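Local coordinates for protein prolyl endopeptidase (Myxococcus xanthus, PDB 2BKL) that probably hydrolyses oligopeptides on the carboxyl side of proline, and more slowly of alanine, as a serine peptidase of the prolyl oligopeptidase family, at residues A[95-100]-A[106-111]; A[630-635]-A[639-644]. One frame throughout, in Å; residues are numbered along the deposited sequence.

How the contacts relate
Contact 1 (95-100 with 106-111) and contact 2 (630-635 with 639-644) lie in the two halves of the enzyme, their centres 47 Å apart and their nearest atoms separated by about 23 Å, too far apart to touch. Contact 1 is complete in the chain well before contact 2 begins. It forms the outer hairpin of a four-stranded antiparallel sheet, one blade of the N-terminal beta-propeller. Contact 2 joins helix 622-632 to strand 641-646, an outermost strand of the eight-stranded mixed sheet of the alpha/beta-hydrolase domain. Each is thus local to its own domain, and neither includes a residue of the pocket that holds the ligand benzyloxycarbonyl-alanyl-proline.

Contact 1: residues A[95-100]-A[106-111]; sequences ILYWRQ and EKVLLD
The carbonyl oxygen of L96 accepts two backbone N-H groups, from L109 N at 2.8 Å and L110 N at 3.2 Å. The first donor lies in the carbonyl plane, the second tilts 23° from it. Two residues facing one define a classic beta bulge, which shifts the antiparallel register by one before Y97 pairs with V108. Beyond it, W98 and K107 exchange both backbone bonds, 3.0 Å from W98 N to K107 O.

Side chains sort by face. The side chains of L96 and L110 lie alongside each other, CD2 of L96 3.8 Å from CD1 of L110, and L96 CD2 also meets L109 CD2, while W98 carries its indole beside the K107 chain, CZ2 lying 3.6 Å from NZ. With Y97, V108 CG2 approaches ring atom CE2 at 3.5 Å, and the E106 carboxylate crosses the same ring obliquely, their planes 25° apart. CG of E106 sits between its backbone N and carbonyl carbon (chi1 65°), and the extended chain takes OE1 to R99 NH2 at 3.1 Å in a salt bridge. E106 OE1 lies near the guanidinium plane of R99, whereas R99 NH2 comes to it from above the carboxylate plane.

Further out, strand 81-87 adds Y84 and R86 as partners of E106 OE1, Y84 also accepts from R99 NE, and H88 bonds Y97 OH. Two arginines beside one carboxylate would probably stabilise its negative charge at this edge of the propeller blade.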
loop_
_atom_site.group_PDB
_atom_site.type_symbol
_atom_site.label_atom_id
_atom_site.label_comp_id
_atom_site.label_asym_id
_atom_site.label_seq_id
_atom_site.Cartn_x
_atom_site.Cartn_y
_atom_site.Cartn_z
ATOM N N ILE A 95 8.940 -7.419 -16.499
ATOM C CA ILE A 95 8.408 -7.722 -17.813
ATOM C C ILE A 95 7.354 -8.819 -17.715
ATOM O O ILE A 95 7.574 -9.804 -17.012
ATOM C CB ILE A 95 9.603 -8.183 -18.717
ATOM C CG1 ILE A 95 10.603 -7.038 -18.891
ATOM C CG2 ILE A 95 9.128 -8.734 -20.071
ATOM C CD1 ILE A 95 11.849 -7.413 -19.646
ATOM N N LEU A 96 6.260 -8.686 -18.460
ATOM C CA LEU A 96 5.191 -9.683 -18.523
ATOM C C LEU A 96 5.485 -10.681 -19.646
ATOM O O LEU A 96 5.698 -10.283 -20.778
ATOM C CB LEU A 96 3.846 -8.997 -18.779
ATOM C CG LEU A 96 2.657 -9.948 -18.833
ATOM C CD1 LEU A 96 2.452 -10.693 -17.548
ATOM C CD2 LEU A 96 1.357 -9.207 -19.180
ATOM N N TYR A 97 5.566 -11.961 -19.292
ATOM C CA TYR A 97 5.783 -13.087 -20.181
ATOM C C TYR A 97 4.557 -13.971 -20.272
ATOM O O TYR A 97 3.705 -13.981 -19.377
ATOM C CB TYR A 97 6.909 -13.961 -19.603
ATOM C CG TYR A 97 8.279 -13.370 -19.772
ATOM C CD1 TYR A 97 8.772 -12.454 -18.879
ATOM C CD2 TYR A 97 9.079 -13.740 -20.850
ATOM C CE1 TYR A 97 10.036 -11.912 -19.044
ATOM C CE2 TYR A 97 10.340 -13.191 -21.025
ATOM C CZ TYR A 97 10.799 -12.286 -20.104
ATOM O OH TYR A 97 12.050 -11.734 -20.279
ATOM N N TRP A 98 4.499 -14.776 -21.317
ATOM C CA TRP A 98 3.550 -15.862 -21.408
ATOM C C TRP A 98 4.190 -17.101 -22.018
ATOM O O TRP A 98 5.229 -17.030 -22.689
ATOM C CB TRP A 98 2.283 -15.465 -22.194
ATOM C CG TRP A 98 2.477 -15.403 -23.677
ATOM C CD1 TRP A 98 3.062 -14.400 -24.381
ATOM C CD2 TRP A 98 2.057 -16.370 -24.638
ATOM N NE1 TRP A 98 3.070 -14.696 -25.719
ATOM C CE2 TRP A 98 2.436 -15.891 -25.909
ATOM C CE3 TRP A 98 1.397 -17.594 -24.561
ATOM C CZ2 TRP A 98 2.177 -16.597 -27.084
ATOM C CZ3 TRP A 98 1.136 -18.294 -25.735
ATOM C CH2 TRP A 98 1.521 -17.790 -26.972
ATOM N N ARG A 99 3.559 -18.243 -21.768
ATOM C CA ARG A 99 3.926 -19.476 -22.421
ATOM C C ARG A 99 2.718 -20.366 -22.600
ATOM O O ARG A 99 1.719 -20.280 -21.842
ATOM C CB ARG A 99 5.009 -20.219 -21.647
ATOM C CG ARG A 99 4.610 -20.674 -20.269
ATOM C CD ARG A 99 5.646 -21.584 -19.604
ATOM N NE ARG A 99 6.830 -20.844 -19.216
ATOM C CZ ARG A 99 7.974 -21.391 -18.842
ATOM N NH1 ARG A 99 8.112 -22.708 -18.813
ATOM N NH2 ARG A 99 8.998 -20.610 -18.506
ATOM N N GLN A 100 2.814 -21.230 -23.603
ATOM C CA GLN A 100 1.792 -22.212 -23.879
ATOM C C GLN A 100 2.142 -23.493 -23.148
ATOM O O GLN A 100 3.137 -24.155 -23.476
ATOM C CB GLN A 100 1.730 -22.477 -25.371
ATOM C CG GLN A 100 0.593 -23.425 -25.741
ATOM C CD GLN A 100 -0.725 -22.685 -25.804
ATOM O OE1 GLN A 100 -0.819 -21.679 -26.482
ATOM N NE2 GLN A 100 -1.727 -23.167 -25.074
ATOM N N GLU A 106 8.782 -19.549 -23.334
ATOM C CA GLU A 106 8.167 -18.303 -22.959
ATOM C C GLU A 106 8.537 -17.191 -23.927
ATOM O O GLU A 106 9.595 -17.204 -24.578
ATOM C CB GLU A 106 8.526 -17.926 -21.533
ATOM C CG GLU A 106 9.985 -17.638 -21.309
ATOM C CD GLU A 106 10.258 -17.193 -19.902
ATOM O OE1 GLU A 106 9.477 -17.551 -19.004
ATOM O OE2 GLU A 106 11.261 -16.495 -19.704
ATOM N N LYS A 107 7.639 -16.221 -23.999
ATOM C CA LYS A 107 7.766 -15.070 -24.864
ATOM C C LYS A 107 7.429 -13.798 -24.098
ATOM O O LYS A 107 6.513 -13.770 -23.267
ATOM C CB LYS A 107 6.828 -15.226 -26.055
ATOM C CG LYS A 107 7.324 -16.316 -27.044
ATOM C CD LYS A 107 6.296 -16.663 -28.124
ATOM C CE LYS A 107 6.247 -18.184 -28.427
ATOM N NZ LYS A 107 4.883 -18.760 -28.156
ATOM N N VAL A 108 8.167 -12.738 -24.375
ATOM C CA VAL A 108 7.862 -11.432 -23.831
ATOM C C VAL A 108 6.552 -10.950 -24.429
ATOM O O VAL A 108 6.357 -11.024 -25.643
ATOM C CB VAL A 108 8.957 -10.415 -24.205
ATOM C CG1 VAL A 108 8.532 -8.996 -23.824
ATOM C CG2 VAL A 108 10.261 -10.769 -23.553
ATOM N N LEU A 109 5.657 -10.458 -23.582
ATOM C CA LEU A 109 4.360 -9.921 -24.022
ATOM C C LEU A 109 4.345 -8.408 -23.858
ATOM O O LEU A 109 4.042 -7.670 -24.801
ATOM C CB LEU A 109 3.218 -10.502 -23.186
ATOM C CG LEU A 109 1.802 -10.144 -23.671
ATOM C CD1 LEU A 109 1.536 -10.541 -25.112
ATOM C CD2 LEU A 109 0.791 -10.803 -22.759
ATOM N N LEU A 110 4.695 -7.929 -22.666
ATOM C CA LEU A 110 4.746 -6.499 -22.395
ATOM C C LEU A 110 6.066 -6.187 -21.707
ATOM O O LEU A 110 6.323 -6.672 -20.614
ATOM C CB LEU A 110 3.598 -6.028 -21.520
ATOM C CG LEU A 110 2.184 -6.135 -22.063
ATOM C CD1 LEU A 110 1.155 -5.821 -20.984
ATOM C CD2 LEU A 110 1.984 -5.262 -23.304
ATOM N N ASP A 111 6.872 -5.333 -22.335
ATOM C CA ASP A 111 8.159 -4.911 -21.791
ATOM C C ASP A 111 8.184 -3.389 -21.625
ATOM O O ASP A 111 8.484 -2.647 -22.574
ATOM C CB ASP A 111 9.282 -5.367 -22.712
ATOM C CG ASP A 111 10.662 -4.975 -22.199
ATOM O OD1 ASP A 111 10.758 -4.340 -21.105
ATOM O OD2 ASP A 111 11.696 -5.265 -22.847
HETATM O O HOH W 1 4.906 -21.084 -25.700
#

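Contact 2: residues A[630-635]-A[639-644]; sequences AVQNSP and ATALLR
Q632 reaches A641 because its CG stands anti to the carbonyl carbon (chi1 -71°) and the chain then runs extended, carrying the terminal amide from the last turn of helix 622-632 across to the start of strand 641-646. One residue earlier, V631 has CG1 anti to its backbone N, which places that methyl against the same alanine.

The polar part of the contact is a single side-chain-to-backbone hydrogen bond: Q632 NE2 donates to A641 O at 2.9 Å. Its N-H...O angle of 174° makes it almost straight, and the acceptor lies within the amide plane of Q632. The approach to the carbonyl is less regular, since the donor is tilted 34° out of the carbonyl plane. The other end of the amide is also held, OE1 accepting from Q42 NE2 of helix 33-51. With a partner at each end, the amide is probably held in one orientation.

The apolar part is small and centred on the methyl group of A641, whose CB points toward the helix. V631 CG1 meets it at 3.8 Å, and Q632 CG touches it at 3.9 Å, so the aliphatic base of the glutamine packs on the alanine while its amide bonds the carbonyl of the same residue. The two segments bury 142 Å² in all, a modest area consistent with just three touching residues.

Immediately after Q632 the chain leaves helical geometry at N633, and N637 ND2 bonds V631 O within the connection to the strand. V631 also packs on L608 of strand 607-613, which pairs in parallel with strand 641-646. The contact therefore closes the second half of a beta-alpha-beta crossover, with helix 622-632 lying against the sheet and L642 touching H45 and A46 of helix 33-51.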
loop_
_atom_site.group_PDB
_atom_site.type_symbol
_atom_site.label_atom_id
_atom_site.label_comp_id
_atom_site.label_asym_id
_atom_site.label_seq_id
_atom_site.Cartn_x
_atom_site.Cartn_y
_atom_site.Cartn_z
ATOM N N ALA A 630 8.811 24.821 7.655
ATOM C CA ALA A 630 8.557 25.075 9.075
ATOM C C ALA A 630 9.715 24.565 9.956
ATOM O O ALA A 630 10.134 25.223 10.893
ATOM C CB ALA A 630 7.239 24.447 9.480
ATOM N N VAL A 631 10.244 23.395 9.631
ATOM C CA VAL A 631 11.330 22.816 10.413
ATOM C C VAL A 631 12.657 23.580 10.191
ATOM O O VAL A 631 13.385 23.878 11.150
ATOM C CB VAL A 631 11.463 21.311 10.122
ATOM C CG1 VAL A 631 12.687 20.735 10.780
ATOM C CG2 VAL A 631 10.214 20.581 10.586
ATOM N N GLN A 632 12.971 23.894 8.932
ATOM C CA GLN A 632 14.204 24.625 8.616
ATOM C C GLN A 632 14.243 25.957 9.340
ATOM O O GLN A 632 15.284 26.370 9.815
ATOM C CB GLN A 632 14.353 24.889 7.108
ATOM C CG GLN A 632 14.655 23.627 6.314
ATOM C CD GLN A 632 14.760 23.852 4.831
ATOM O OE1 GLN A 632 14.325 24.873 4.313
ATOM N NE2 GLN A 632 15.316 22.864 4.123
ATOM N N ASN A 633 13.092 26.610 9.436
ATOM C CA ASN A 633 13.008 27.955 9.955
ATOM C C ASN A 633 12.559 28.031 11.391
ATOM O O ASN A 633 12.295 29.132 11.896
ATOM C CB ASN A 633 12.127 28.776 9.023
ATOM C CG ASN A 633 12.825 29.009 7.688
ATOM O OD1 ASN A 633 13.754 29.812 7.609
ATOM N ND2 ASN A 633 12.460 28.228 6.678
ATOM N N SER A 634 12.490 26.887 12.080
ATOM C CA SER A 634 12.043 26.884 13.469
ATOM C C SER A 634 13.149 27.471 14.329
ATOM O O SER A 634 14.269 26.957 14.303
ATOM C CB SER A 634 11.696 25.479 13.948
ATOM O OG SER A 634 11.050 25.540 15.201
ATOM N N PRO A 635 12.878 28.565 15.059
ATOM C CA PRO A 635 13.933 29.176 15.867
ATOM C C PRO A 635 14.615 28.157 16.773
ATOM O O PRO A 635 13.992 27.384 17.470
ATOM C CB PRO A 635 13.183 30.217 16.704
ATOM C CG PRO A 635 12.008 30.590 15.866
ATOM C CD PRO A 635 11.608 29.316 15.164
ATOM N N ALA A 639 19.382 21.104 13.719
ATOM C CA ALA A 639 19.465 19.845 12.987
ATOM C C ALA A 639 19.097 20.021 11.529
ATOM O O ALA A 639 18.241 20.845 11.172
ATOM C CB ALA A 639 18.558 18.808 13.621
ATOM N N THR A 640 19.747 19.226 10.685
ATOM C CA THR A 640 19.540 19.290 9.255
ATOM C C THR A 640 18.096 18.940 8.915
ATOM O O THR A 640 17.479 18.127 9.604
ATOM C CB THR A 640 20.485 18.353 8.519
ATOM O OG1 THR A 640 21.843 18.538 8.948
ATOM C CG2 THR A 640 20.537 18.736 7.068
ATOM N N ALA A 641 17.557 19.569 7.879
ATOM C CA ALA A 641 16.206 19.259 7.387
ATOM C C ALA A 641 16.256 19.404 5.873
ATOM O O ALA A 641 16.479 20.504 5.383
ATOM C CB ALA A 641 15.178 20.190 8.005
ATOM N N LEU A 642 16.107 18.300 5.146
ATOM C CA LEU A 642 16.347 18.229 3.718
ATOM C C LEU A 642 15.109 17.805 2.985
ATOM O O LEU A 642 14.414 16.907 3.459
ATOM C CB LEU A 642 17.483 17.231 3.424
ATOM C CG LEU A 642 18.819 17.482 4.125
ATOM C CD1 LEU A 642 19.797 16.366 3.869
ATOM C CD2 LEU A 642 19.423 18.796 3.706
ATOM N N LEU A 643 14.838 18.417 1.837
ATOM C CA LEU A 643 13.768 18.007 0.957
ATOM C C LEU A 643 14.369 17.424 -0.321
ATOM O O LEU A 643 14.893 18.149 -1.154
ATOM C CB LEU A 643 12.851 19.204 0.633
ATOM C CG LEU A 643 11.722 18.928 -0.370
ATOM C CD1 LEU A 643 10.715 17.927 0.154
ATOM C CD2 LEU A 643 11.005 20.228 -0.749
ATOM N N ARG A 644 14.297 16.112 -0.460
ATOM C CA ARG A 644 14.757 15.397 -1.635
ATOM C C ARG A 644 13.572 15.077 -2.549
ATOM O O ARG A 644 12.639 14.405 -2.104
ATOM C CB ARG A 644 15.401 14.121 -1.171
ATOM C CG ARG A 644 16.060 13.279 -2.263
ATOM C CD ARG A 644 16.352 11.872 -1.783
ATOM N NE ARG A 644 17.128 11.078 -2.706
ATOM C CZ ARG A 644 16.641 10.405 -3.746
ATOM N NH1 ARG A 644 15.364 10.412 -4.054
ATOM N NH2 ARG A 644 17.481 9.718 -4.498
#